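Local coordinates for PR domain zinc finger protein 2 (Homo sapiens, PDB 2QPW) that methylates histone H3 on a specific lysine through its PR/SET domain, using S-adenosyl-L-methionine, and may also act as a DNA-binding transcription factor, at residues F57-V61 with A122-K126; T41-V45 with W99-N104; V70-M76 with C88-T92; P35-D39 with E135-V139. All coordinates share one frame; numbering follows the deposited sequence. Where two conformers were deposited one is given.

How the contacts relate
All four contacts lie in the PR domain, a SET-type methyltransferase fold built from small beta sheets. Contact 2 is the most central, with its centre about 6 Å from that of the chain. Contact 4 is its nearest neighbour, about 7 Å between centres, and backbone bonds join them at Val-45 with Leu-137 and Arg-42 with Ser-36. Contact 1 packs on contact 2 through Phe-57 with Trp-99 and Tyr-125 with Leu-100. Contact 3 meets contact 2 through Arg-101, which reaches Ala-91 O and Thr-92 O, and meets contact 1 through Phe-60. Contacts 3 and 4 do not touch; their nearest atoms are about 7 Å apart.

Contact 1. Residues F57-V61 with A122-K126; sequences FGPFV and AIYYK
This is a short antiparallel strand pairing that opens into a loop contact, at one edge of a mixed four-stranded sheet. Phe-57 and Tyr-125 form a hydrogen-bonded pair. Phe-57 N donates to Tyr-125 O at 2.8 Å, and Tyr-125 N returns a bond to Phe-57 O at 2.9 Å. Past this pair the chain turns at Gly-58 and at the cis peptide before Pro-59. Phe-60 N then bonds to Ile-123 O at 2.8 Å, nearly straight at 163°. Water 1 bridges Phe-60 O and Ile-123 N, so the pairing goes on through solvent. In this SET-type fold, strand 56-57 is an outermost strand of the sheet, and strand 122-127 joins it to strand 104-119.

Tyr-124 has CG anti to its carbonyl carbon (chi1 -69°), which lays the ring alongside Pro-59. Pro-59 CB sits over one face of the Tyr-124 ring, 4.1 Å from its centroid, in a CH-pi contact. The same Pro-59 CB touches Ala-122 CB at 3.8 Å. The Phe-60 ring crosses Tyr-125 at a slant, with Phe-60 CD1 3.7 Å from Tyr-125 OH. That hydroxyl is hydrogen-bonded to Trp-77 NE1. The Phe-60 ring also meets Trp-77 edge to face, while Phe-57 meets Trp-99 in the same manner.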
loop_
_atom_site.group_PDB
_atom_site.type_symbol
_atom_site.label_atom_id
_atom_site.label_comp_id
_atom_site.label_asym_id
_atom_site.label_seq_id
_atom_site.Cartn_x
_atom_site.Cartn_y
_atom_site.Cartn_z
ATOM N N PHE A 57 -1.913 1.960 10.513
ATOM C CA PHE A 57 -2.957 2.401 9.574
ATOM C C PHE A 57 -3.710 1.181 9.061
ATOM O O PHE A 57 -3.114 0.110 8.931
ATOM C CB PHE A 57 -2.317 3.078 8.385
ATOM C CG PHE A 57 -1.523 4.323 8.745
ATOM C CD1 PHE A 57 -0.129 4.318 8.670
ATOM C CD2 PHE A 57 -2.181 5.488 9.113
ATOM C CE1 PHE A 57 0.619 5.485 8.969
ATOM C CE2 PHE A 57 -1.464 6.638 9.442
ATOM C CZ PHE A 57 -0.061 6.639 9.365
ATOM N N GLY A 58 -4.990 1.352 8.736
ATOM C CA GLY A 58 -5.780 0.248 8.184
ATOM C C GLY A 58 -7.165 0.095 8.845
ATOM O O GLY A 58 -7.593 0.964 9.613
ATOM N N PRO A 59 -7.868 -1.011 8.560
ATOM C CA PRO A 59 -7.352 -2.152 7.795
ATOM C C PRO A 59 -7.327 -1.933 6.284
ATOM O O PRO A 59 -8.173 -1.202 5.739
ATOM C CB PRO A 59 -8.376 -3.254 8.092
ATOM C CG PRO A 59 -9.668 -2.492 8.374
ATOM C CD PRO A 59 -9.248 -1.224 9.039
ATOM N N PHE A 60 -6.424 -2.646 5.606
ATOM C CA PHE A 60 -6.498 -2.823 4.136
ATOM C C PHE A 60 -7.723 -3.674 3.814
ATOM O O PHE A 60 -7.880 -4.755 4.387
ATOM C CB PHE A 60 -5.182 -3.497 3.637
ATOM C CG PHE A 60 -5.071 -3.680 2.127
ATOM C CD1 PHE A 60 -4.223 -2.856 1.379
ATOM C CD2 PHE A 60 -5.752 -4.717 1.465
ATOM C CE1 PHE A 60 -4.089 -3.025 -0.022
ATOM C CE2 PHE A 60 -5.621 -4.909 0.065
ATOM C CZ PHE A 60 -4.802 -4.037 -0.678
ATOM N N VAL A 61 -8.582 -3.228 2.884
ATOM C CA VAL A 61 -9.756 -4.057 2.466
ATOM C C VAL A 61 -9.816 -4.302 0.946
ATOM O O VAL A 61 -9.188 -3.584 0.168
ATOM C CB VAL A 61 -11.143 -3.504 2.982
ATOM C CG1 VAL A 61 -11.087 -3.220 4.521
ATOM C CG2 VAL A 61 -11.570 -2.246 2.193
ATOM N N ALA A 122 -7.270 -9.239 9.218
ATOM C CA ALA A 122 -7.048 -8.163 8.226
ATOM C C ALA A 122 -5.617 -7.638 8.284
ATOM O O ALA A 122 -5.000 -7.610 9.352
ATOM C CB ALA A 122 -8.042 -6.998 8.447
ATOM N N ILE A 123 -5.126 -7.147 7.147
ATOM C CA ILE A 123 -3.795 -6.531 7.082
ATOM C C ILE A 123 -3.823 -5.052 7.495
ATOM O O ILE A 123 -4.637 -4.291 6.975
ATOM C CB ILE A 123 -3.207 -6.701 5.654
ATOM C CG1 ILE A 123 -3.072 -8.200 5.329
ATOM C CG2 ILE A 123 -1.863 -5.962 5.489
ATOM C CD1 ILE A 123 -2.053 -8.962 6.195
ATOM N N TYR A 124 -2.938 -4.669 8.417
ATOM C CA TYR A 124 -2.684 -3.255 8.750
ATOM C C TYR A 124 -1.229 -2.943 8.363
ATOM O O TYR A 124 -0.402 -3.863 8.248
ATOM C CB TYR A 124 -2.864 -3.029 10.258
ATOM C CG TYR A 124 -4.305 -3.143 10.723
ATOM C CD1 TYR A 124 -5.045 -1.997 11.071
ATOM C CD2 TYR A 124 -4.937 -4.392 10.806
ATOM C CE1 TYR A 124 -6.403 -2.117 11.499
ATOM C CE2 TYR A 124 -6.264 -4.513 11.238
ATOM C CZ TYR A 124 -6.990 -3.361 11.579
ATOM O OH TYR A 124 -8.331 -3.474 12.015
ATOM N N TYR A 125 -0.911 -1.660 8.202
ATOM C CA TYR A 125 0.461 -1.220 7.887
ATOM C C TYR A 125 0.971 -0.471 9.125
ATOM O O TYR A 125 0.235 0.380 9.683
ATOM C CB TYR A 125 0.466 -0.254 6.692
ATOM C CG TYR A 125 0.160 -0.845 5.312
ATOM C CD1 TYR A 125 0.085 -2.242 5.102
ATOM C CD2 TYR A 125 -0.030 -0.011 4.213
ATOM C CE1 TYR A 125 -0.155 -2.770 3.811
ATOM C CE2 TYR A 125 -0.266 -0.524 2.933
ATOM C CZ TYR A 125 -0.334 -1.910 2.750
ATOM O OH TYR A 125 -0.554 -2.389 1.475
ATOM N N LYS A 126 2.186 -0.787 9.570
ATOM C CA LYS A 126 2.779 -0.127 10.746
ATOM C C LYS A 126 4.078 0.556 10.311
ATOM O O LYS A 126 4.791 0.021 9.451
ATOM C CB LYS A 126 3.042 -1.145 11.847
ATOM C CG LYS A 126 3.481 -0.516 13.161
ATOM C CD LYS A 126 3.627 -1.527 14.293
ATOM C CE LYS A 126 2.418 -1.581 15.169
ATOM N NZ LYS A 126 2.739 -2.449 16.357
HETATM O O HOH W 1 -6.822 -7.321 4.791
#

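Contact 2. Residues T41-V45 with W99-N104; sequences TRIGV and WLRYVN
Val-45 is the apolar centre, set against the 99-104 segment. In this SET-type fold the contact joins strand 43-47 of a two-stranded sheet to the loop 99-104, helical in its backbone angles at 99-102, that leads into strand 104-119. The two methyls of Val-45 take different partners. Val-45 CG2, anti to the carbonyl carbon, drops onto the loop and meets Val-103 CG2 at 3.6 Å and Tyr-102 CB at 3.9 Å. Val-45 CG1 lies 3.8 Å from Trp-99 CZ3 of the indole. Further along the strand, the Ile-43 and Tyr-102 side chains cross at a slant, Ile-43 CG2 touching Tyr-102 CD1 at 3.7 Å. Gly-44 CA makes a CA-H...O contact of 3.3 Å with Tyr-102 O. Water 3 accepts from both Val-45 N and Asn-104 N and so bridges the backbones.

Arg-42 forms the polar edge. Its chain bends at chi3 (-78°), bringing the guanidinium back toward the loop. NE makes a weak bond to Ile-43 O, and NH1 a weak, bent one to Tyr-102 O. In the conformer given, the Asn-104 amide lies over the rim of one guanidinium face, the planes 32° apart. Water 2, at the guanidinium edge, accepts from Arg-42 NH1 at 2.9 Å.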
loop_
_atom_site.group_PDB
_atom_site.type_symbol
_atom_site.label_atom_id
_atom_site.label_comp_id
_atom_site.label_asym_id
_atom_site.label_seq_id
_atom_site.Cartn_x
_atom_site.Cartn_y
_atom_site.Cartn_z
ATOM N N THR A 41 3.517 7.628 -12.901
ATOM C CA THR A 41 2.306 7.327 -13.724
ATOM C C THR A 41 1.141 6.824 -12.851
ATOM O O THR A 41 0.006 6.603 -13.358
ATOM C CB THR A 41 2.578 6.313 -14.881
ATOM O OG1 THR A 41 2.768 4.996 -14.342
ATOM C CG2 THR A 41 3.792 6.757 -15.728
ATOM N N ARG A 42 1.417 6.650 -11.547
ATOM C CA ARG A 42 0.364 6.277 -10.564
ATOM C C ARG A 42 0.289 7.176 -9.314
ATOM O O ARG A 42 1.220 7.949 -9.022
ATOM C CB ARG A 42 0.411 4.772 -10.195
ATOM C CG ARG A 42 1.682 4.249 -9.584
ATOM C CD ARG A 42 1.481 2.835 -8.983
ATOM N NE ARG A 42 0.788 2.946 -7.683
ATOM C CZ ARG A 42 0.632 1.963 -6.793
ATOM N NH1 ARG A 42 -0.009 2.207 -5.651
ATOM N NH2 ARG A 42 1.138 0.764 -7.006
ATOM N N ILE A 43 -0.839 7.102 -8.599
ATOM C CA ILE A 43 -1.014 7.856 -7.370
ATOM C C ILE A 43 -0.345 7.101 -6.237
ATOM O O ILE A 43 -0.399 5.861 -6.196
ATOM C CB ILE A 43 -2.533 8.136 -7.088
ATOM C CG1 ILE A 43 -3.105 9.074 -8.181
ATOM C CG2 ILE A 43 -2.739 8.685 -5.692
ATOM C CD1 ILE A 43 -2.317 10.455 -8.309
ATOM N N GLY A 44 0.298 7.853 -5.340
ATOM C CA GLY A 44 0.925 7.308 -4.119
ATOM C C GLY A 44 0.445 8.085 -2.875
ATOM O O GLY A 44 -0.495 8.880 -2.960
ATOM N N VAL A 45 1.040 7.778 -1.707
ATOM C CA VAL A 45 0.630 8.341 -0.413
ATOM C C VAL A 45 1.847 8.999 0.234
ATOM O O VAL A 45 2.927 8.412 0.236
ATOM C CB VAL A 45 0.107 7.222 0.550
ATOM C CG1 VAL A 45 -0.449 7.811 1.827
ATOM C CG2 VAL A 45 -0.982 6.354 -0.183
ATOM N N TRP A 99 -7.817 3.935 1.070
ATOM C CA TRP A 99 -6.580 4.662 0.702
ATOM C C TRP A 99 -5.288 3.832 0.811
ATOM O O TRP A 99 -4.285 4.134 0.107
ATOM C CB TRP A 99 -6.442 6.008 1.468
ATOM C CG TRP A 99 -6.178 5.838 2.971
ATOM C CD1 TRP A 99 -7.127 5.819 3.983
ATOM C CD2 TRP A 99 -4.896 5.723 3.619
ATOM N NE1 TRP A 99 -6.492 5.685 5.220
ATOM C CE2 TRP A 99 -5.131 5.647 5.012
ATOM C CE3 TRP A 99 -3.545 5.687 3.154
ATOM C CZ2 TRP A 99 -4.085 5.521 5.945
ATOM C CZ3 TRP A 99 -2.514 5.558 4.108
ATOM C CH2 TRP A 99 -2.786 5.478 5.464
ATOM N N LEU A 100 -5.296 2.768 1.622
ATOM C CA LEU A 100 -4.081 1.887 1.691
ATOM C C LEU A 100 -3.692 1.253 0.373
ATOM O O LEU A 100 -2.495 1.009 0.121
ATOM C CB LEU A 100 -4.204 0.811 2.795
ATOM C CG LEU A 100 -4.003 1.294 4.236
ATOM C CD1 LEU A 100 -5.285 2.016 4.780
ATOM C CD2 LEU A 100 -3.652 0.118 5.099
ATOM N N ARG A 101 -4.674 1.069 -0.515
ATOM C CA ARG A 101 -4.408 0.585 -1.898
ATOM C C ARG A 101 -3.326 1.401 -2.645
ATOM O O ARG A 101 -2.502 0.867 -3.437
ATOM C CB ARG A 101 -5.705 0.661 -2.717
ATOM C CG ARG A 101 -5.498 0.284 -4.219
ATOM C CD ARG A 101 -6.621 0.717 -5.093
ATOM N NE ARG A 101 -6.476 0.243 -6.468
ATOM C CZ ARG A 101 -5.870 0.890 -7.464
ATOM N NH1 ARG A 101 -5.299 2.090 -7.299
ATOM N NH2 ARG A 101 -5.880 0.342 -8.663
ATOM N N TYR A 102 -3.343 2.702 -2.404
ATOM C CA TYR A 102 -2.453 3.651 -3.105
ATOM C C TYR A 102 -1.018 3.720 -2.547
ATOM O O TYR A 102 -0.155 4.389 -3.152
ATOM C CB TYR A 102 -3.116 5.037 -3.113
ATOM C CG TYR A 102 -4.372 5.052 -3.955
ATOM C CD1 TYR A 102 -4.296 5.304 -5.322
ATOM C CD2 TYR A 102 -5.646 4.765 -3.394
ATOM C CE1 TYR A 102 -5.442 5.293 -6.144
ATOM C CE2 TYR A 102 -6.800 4.731 -4.208
ATOM C CZ TYR A 102 -6.691 5.021 -5.566
ATOM O OH TYR A 102 -7.787 5.016 -6.380
ATOM N N VAL A 103 -0.747 3.070 -1.401
ATOM C CA VAL A 103 0.646 2.985 -0.874
ATOM C C VAL A 103 1.498 2.099 -1.807
ATOM O O VAL A 103 1.260 0.862 -1.945
ATOM C CB VAL A 103 0.678 2.421 0.565
ATOM C CG1 VAL A 103 2.123 2.201 1.074
ATOM C CG2 VAL A 103 -0.150 3.310 1.526
ATOM N N ASN A 104 2.465 2.720 -2.473
ATOM C CA ASN A 104 3.333 1.989 -3.387
ATOM C C ASN A 104 4.323 1.071 -2.658
ATOM O O ASN A 104 4.581 1.242 -1.471
ATOM C CB ASN A 104 4.076 2.969 -4.314
ATOM C CG ASN A 104 4.429 2.358 -5.673
ATOM O OD1 ASN A 104 4.182 1.166 -5.932
ATOM N ND2 ASN A 104 5.040 3.177 -6.547
HETATM O O HOH W 2 0.394 -0.405 -4.368
HETATM O O HOH W 3 3.147 5.572 -1.961
#

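Contact 3. Residues V70-M76 with C88-T92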
loop_
_atom_site.group_PDB
_atom_site.type_symbol
_atom_site.label_atom_id
_atom_site.label_comp_id
_atom_site.label_asym_id
_atom_site.label_seq_id
_atom_site.Cartn_x
_atom_site.Cartn_y
_atom_site.Cartn_z
ATOM N N VAL A 70 -6.893 -13.930 -9.196
ATOM C CA VAL A 70 -6.195 -12.633 -9.093
ATOM C C VAL A 70 -5.061 -12.579 -10.128
ATOM O O VAL A 70 -4.395 -13.574 -10.359
ATOM C CB VAL A 70 -5.736 -12.340 -7.645
ATOM C CG1 VAL A 70 -5.060 -10.965 -7.539
ATOM C CG2 VAL A 70 -6.957 -12.382 -6.712
ATOM N N LYS A 71 -4.868 -11.413 -10.749
ATOM C CA LYS A 71 -3.965 -11.257 -11.913
ATOM C C LYS A 71 -2.699 -10.415 -11.648
ATOM O O LYS A 71 -1.845 -10.268 -12.539
ATOM C CB LYS A 71 -4.739 -10.659 -13.098
ATOM C CG LYS A 71 -6.215 -10.263 -12.820
ATOM C CD LYS A 71 -6.411 -8.911 -12.078
ATOM C CE LYS A 71 -6.594 -9.057 -10.550
ATOM N NZ LYS A 71 -7.744 -8.272 -10.048
ATOM N N ASN A 72 -2.561 -9.885 -10.440
ATOM C CA ASN A 72 -1.351 -9.159 -10.082
ATOM C C ASN A 72 -0.997 -9.397 -8.611
ATOM O O ASN A 72 -1.826 -9.944 -7.842
ATOM C CB ASN A 72 -1.482 -7.666 -10.432
ATOM C CG ASN A 72 -2.430 -6.932 -9.496
ATOM O OD1 ASN A 72 -2.047 -6.547 -8.403
ATOM N ND2 ASN A 72 -3.682 -6.773 -9.919
ATOM N N ASN A 73 0.222 -9.022 -8.224
ATOM C CA ASN A 73 0.662 -9.120 -6.832
ATOM C C ASN A 73 0.933 -7.726 -6.233
ATOM O O ASN A 73 1.734 -7.575 -5.293
ATOM C CB ASN A 73 1.940 -9.977 -6.732
ATOM C CG ASN A 73 1.772 -11.370 -7.304
ATOM O OD1 ASN A 73 0.880 -12.104 -6.905
ATOM N ND2 ASN A 73 2.659 -11.752 -8.235
ATOM N N VAL A 74 0.296 -6.702 -6.807
ATOM C CA VAL A 74 0.556 -5.312 -6.416
ATOM C C VAL A 74 -0.538 -4.760 -5.474
ATOM O O VAL A 74 -0.233 -4.223 -4.408
ATOM C CB VAL A 74 0.712 -4.407 -7.676
ATOM C CG1 VAL A 74 0.790 -2.955 -7.258
ATOM C CG2 VAL A 74 1.971 -4.847 -8.478
ATOM N N TYR A 75 -1.797 -4.952 -5.851
ATOM C CA TYR A 75 -2.933 -4.375 -5.140
ATOM C C TYR A 75 -3.676 -5.412 -4.252
ATOM O O TYR A 75 -4.892 -5.295 -4.065
ATOM C CB TYR A 75 -3.883 -3.745 -6.177
ATOM C CG TYR A 75 -3.293 -2.566 -6.928
ATOM C CD1 TYR A 75 -3.020 -1.371 -6.252
ATOM C CD2 TYR A 75 -3.031 -2.629 -8.301
ATOM C CE1 TYR A 75 -2.519 -0.264 -6.908
ATOM C CE2 TYR A 75 -2.483 -1.476 -8.983
ATOM C CZ TYR A 75 -2.242 -0.319 -8.254
ATOM O OH TYR A 75 -1.753 0.851 -8.848
ATOM N N MET A 76 -2.936 -6.380 -3.682
ATOM C CA MET A 76 -3.529 -7.500 -2.923
ATOM C C MET A 76 -2.637 -8.031 -1.802
ATOM O O MET A 76 -1.402 -7.907 -1.866
ATOM C CB MET A 76 -3.898 -8.664 -3.876
ATOM C CG MET A 76 -2.720 -9.592 -4.290
ATOM S SD MET A 76 -2.531 -11.077 -3.205
ATOM C CE MET A 76 -1.243 -11.993 -4.011
ATOM N N CYS A 88 -7.178 -14.274 -1.424
ATOM C CA CYS A 88 -6.552 -12.991 -1.797
ATOM C C CYS A 88 -7.552 -11.888 -1.484
ATOM O O CYS A 88 -8.754 -12.029 -1.782
ATOM C CB CYS A 88 -6.227 -12.955 -3.292
ATOM S SG CYS A 88 -5.001 -14.174 -3.772
ATOM N N ILE A 89 -7.065 -10.795 -0.889
ATOM C CA ILE A 89 -7.878 -9.603 -0.577
ATOM C C ILE A 89 -7.487 -8.569 -1.652
ATOM O O ILE A 89 -6.375 -8.018 -1.589
ATOM C CB ILE A 89 -7.525 -9.112 0.840
ATOM C CG1 ILE A 89 -7.703 -10.243 1.883
ATOM C CG2 ILE A 89 -8.363 -7.870 1.222
ATOM C CD1 ILE A 89 -9.137 -10.943 1.887
ATOM N N ASP A 90 -8.357 -8.385 -2.647
ATOM C CA ASP A 90 -7.975 -7.758 -3.919
ATOM C C ASP A 90 -8.596 -6.360 -4.066
ATOM O O ASP A 90 -9.829 -6.225 -4.156
ATOM C CB ASP A 90 -8.442 -8.632 -5.100
ATOM C CG ASP A 90 -7.937 -8.124 -6.444
ATOM O OD1 ASP A 90 -7.035 -7.253 -6.470
ATOM O OD2 ASP A 90 -8.425 -8.636 -7.485
ATOM N N ALA A 91 -7.736 -5.339 -4.078
ATOM C CA ALA A 91 -8.154 -3.943 -4.237
ATOM C C ALA A 91 -7.730 -3.394 -5.604
ATOM O O ALA A 91 -7.651 -2.172 -5.791
ATOM C CB ALA A 91 -7.596 -3.057 -3.087
ATOM N N THR A 92 -7.454 -4.279 -6.564
ATOM C CA THR A 92 -7.148 -3.840 -7.946
ATOM C C THR A 92 -8.188 -2.816 -8.464
ATOM O O THR A 92 -7.816 -1.783 -9.049
ATOM C CB THR A 92 -6.977 -5.049 -8.943
ATOM O OG1 THR A 92 -5.919 -5.902 -8.491
ATOM C CG2 THR A 92 -6.623 -4.564 -10.324
#
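Lys-71 and Asp-90 form a salt bridge across this contact, NZ to OD2 at 2.7 Å. Lys-71 reaches it by bending at chi2, chi3 and chi4, with chi1 nearly eclipsed at 4°. NZ comes in on the syn lone pair of OD2. Lys-65 makes a second salt bridge to the same oxygen, so two positive charges probably help keep Asp-90 ionised. The other carboxylate oxygen, OD1, accepts from both Thr-92 N and Thr-92 OG1. The backbone bond makes an Asx turn, and the two bonds together fix the rotation of the carboxylate.

Asn-72 holds its CG between the backbone N and the carbonyl carbon (chi1 72°), and its amide serves both segments, ND2 across the contact and OD1 within the loop. Asn-72 ND2 donates to Thr-92 OG1 at 2.8 Å, with the hydroxyl close to the amide plane. OD1 accepts from Val-74 N, an Asx turn, and from Tyr-75 N, which completes an Asx motif. Thr-92 OG1 thus links the two Asx turns. Tyr-75 CB packs on Thr-92, and its ring is in cation-pi contact with Arg-101.

At the other end, Val-70 CG2 touches Cys-88 CB at 3.5 Å, and Met-76 SD lies 4.0 Å from Cys-88 SG. Ala-91 N bonds to Tyr-75 O at 2.8 Å. Beside it, Met-76 and Asp-90 form an antiparallel non-hydrogen-bonded pair, where the loop enters the hairpin of strands 76-81 and 85-90 in the PR domain.

Contact 4. Residues P35-D39 with E135-V139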
loop_
_atom_site.group_PDB
_atom_site.type_symbol
_atom_site.label_atom_id
_atom_site.label_comp_id
_atom_site.label_asym_id
_atom_site.label_seq_id
_atom_site.Cartn_x
_atom_site.Cartn_y
_atom_site.Cartn_z
ATOM N N PRO A 35 0.665 12.137 -6.852
ATOM C CA PRO A 35 1.499 11.254 -7.703
ATOM C C PRO A 35 2.753 10.645 -7.014
ATOM O O PRO A 35 3.474 11.359 -6.285
ATOM C CB PRO A 35 1.879 12.183 -8.878
ATOM C CG PRO A 35 0.684 13.051 -9.032
ATOM C CD PRO A 35 0.154 13.300 -7.615
ATOM N N SER A 36 3.001 9.346 -7.217
ATOM C CA SER A 36 4.128 8.648 -6.576
ATOM C C SER A 36 5.449 9.125 -7.186
ATOM O O SER A 36 5.472 9.409 -8.365
ATOM C CB SER A 36 4.028 7.139 -6.827
ATOM O OG SER A 36 5.097 6.464 -6.169
ATOM N N ALA A 37 6.506 9.259 -6.398
ATOM C CA ALA A 37 7.840 9.566 -6.981
ATOM C C ALA A 37 8.512 8.292 -7.498
ATOM O O ALA A 37 9.356 8.339 -8.425
ATOM C CB ALA A 37 8.741 10.258 -5.928
ATOM N N VAL A 38 8.177 7.156 -6.887
ATOM C CA VAL A 38 8.665 5.834 -7.361
ATOM C C VAL A 38 8.137 5.469 -8.778
ATOM O O VAL A 38 8.888 4.945 -9.590
ATOM C CB VAL A 38 8.385 4.708 -6.308
ATOM C CG1 VAL A 38 8.826 3.372 -6.811
ATOM C CG2 VAL A 38 9.135 5.001 -5.009
ATOM N N ASP A 39 6.865 5.778 -9.073
ATOM C CA ASP A 39 6.234 5.586 -10.383
ATOM C C ASP A 39 5.256 6.746 -10.585
ATOM O O ASP A 39 4.126 6.723 -10.103
ATOM C CB ASP A 39 5.529 4.221 -10.480
ATOM C CG ASP A 39 4.823 4.006 -11.825
ATOM O OD1 ASP A 39 4.863 4.905 -12.700
ATOM O OD2 ASP A 39 4.216 2.927 -12.013
ATOM N N GLU A 135 7.755 13.080 2.764
ATOM C CA GLU A 135 8.326 11.756 2.384
ATOM C C GLU A 135 7.210 10.792 1.939
ATOM O O GLU A 135 6.106 10.803 2.501
ATOM C CB GLU A 135 9.176 11.103 3.518
ATOM C CG GLU A 135 10.467 11.899 3.873
ATOM C CD GLU A 135 11.367 11.257 4.957
ATOM O OE1 GLU A 135 10.899 10.426 5.794
ATOM O OE2 GLU A 135 12.575 11.643 4.990
ATOM N N GLU A 136 7.519 9.955 0.954
ATOM C CA GLU A 136 6.532 8.971 0.411
ATOM C C GLU A 136 6.432 7.761 1.341
ATOM O O GLU A 136 7.468 7.251 1.812
ATOM C CB GLU A 136 6.909 8.514 -1.025
ATOM C CG GLU A 136 5.838 7.586 -1.662
ATOM C CD GLU A 136 5.962 7.369 -3.176
ATOM O OE1 GLU A 136 6.990 7.775 -3.786
ATOM O OE2 GLU A 136 5.028 6.761 -3.776
ATOM N N LEU A 137 5.196 7.312 1.600
ATOM C CA LEU A 137 4.963 6.054 2.326
ATOM C C LEU A 137 5.174 4.878 1.362
ATOM O O LEU A 137 4.563 4.848 0.288
ATOM C CB LEU A 137 3.545 5.989 2.924
ATOM C CG LEU A 137 3.302 6.583 4.325
ATOM C CD1 LEU A 137 3.677 8.051 4.337
ATOM C CD2 LEU A 137 1.779 6.363 4.755
ATOM N N LEU A 138 6.035 3.940 1.767
ATOM C CA LEU A 138 6.410 2.755 0.940
ATOM C C LEU A 138 6.403 1.475 1.769
ATOM O O LEU A 138 7.093 1.357 2.776
ATOM C CB LEU A 138 7.806 2.921 0.317
ATOM C CG LEU A 138 7.952 4.090 -0.644
ATOM C CD1 LEU A 138 9.431 4.250 -1.117
ATOM C CD2 LEU A 138 7.043 3.969 -1.904
ATOM N N VAL A 139 5.625 0.505 1.318
ATOM C CA VAL A 139 5.495 -0.780 2.057
ATOM C C VAL A 139 6.441 -1.830 1.473
ATOM O O VAL A 139 6.797 -1.777 0.276
ATOM C CB VAL A 139 4.007 -1.266 2.045
ATOM C CG1 VAL A 139 3.506 -1.736 0.646
ATOM C CG2 VAL A 139 3.732 -2.336 3.152
#
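Glu-136 OE1 is gripped by two backbone amides of the 35-39 loop. Ala-37 N donates to Glu-136 OE1 at 3.0 Å, coming from 41° above the carboxylate plane. Val-38 N adds a weak bond to Glu-136 OE1 at 3.4 Å, with an angle of 155° at its hydrogen. The second oxygen, Glu-136 OE2, faces Ser-36 OG. The modelled distance there is very short, and its exact value is doubtful. Glu-136 gets to the loop by being stretched out: CG is anti to the backbone N (chi1 -175°) and the chain stays extended beyond it. This brings the carboxylate up to the loop amides. The two amides would be expected to favour the negative charge.

The loop lies between strands 31-35 and 43-47 of the PR domain. The 135-139 segment leads into strand 138-139, an outermost strand of the mixed sheet of this SET-type fold. Glu-136 thus ties a turn of the small two-stranded sheet to the edge of the larger one. Asn-104 and Trp-46 pack against its side chain.

Ser-36 OG also belongs to the turn itself. It accepts weak bonds from Val-38 N and Asp-39 N. Beside the polar group is a small apolar contact. Val-38 and Leu-138 reach toward each other tip to tip, with Val-38 CG2 3.9 Å from Leu-138 CD2. The same methyl, Val-38 CG2, lies 3.7 Å from Glu-136 OE1, and the valine crosses the glutamate at about a right angle.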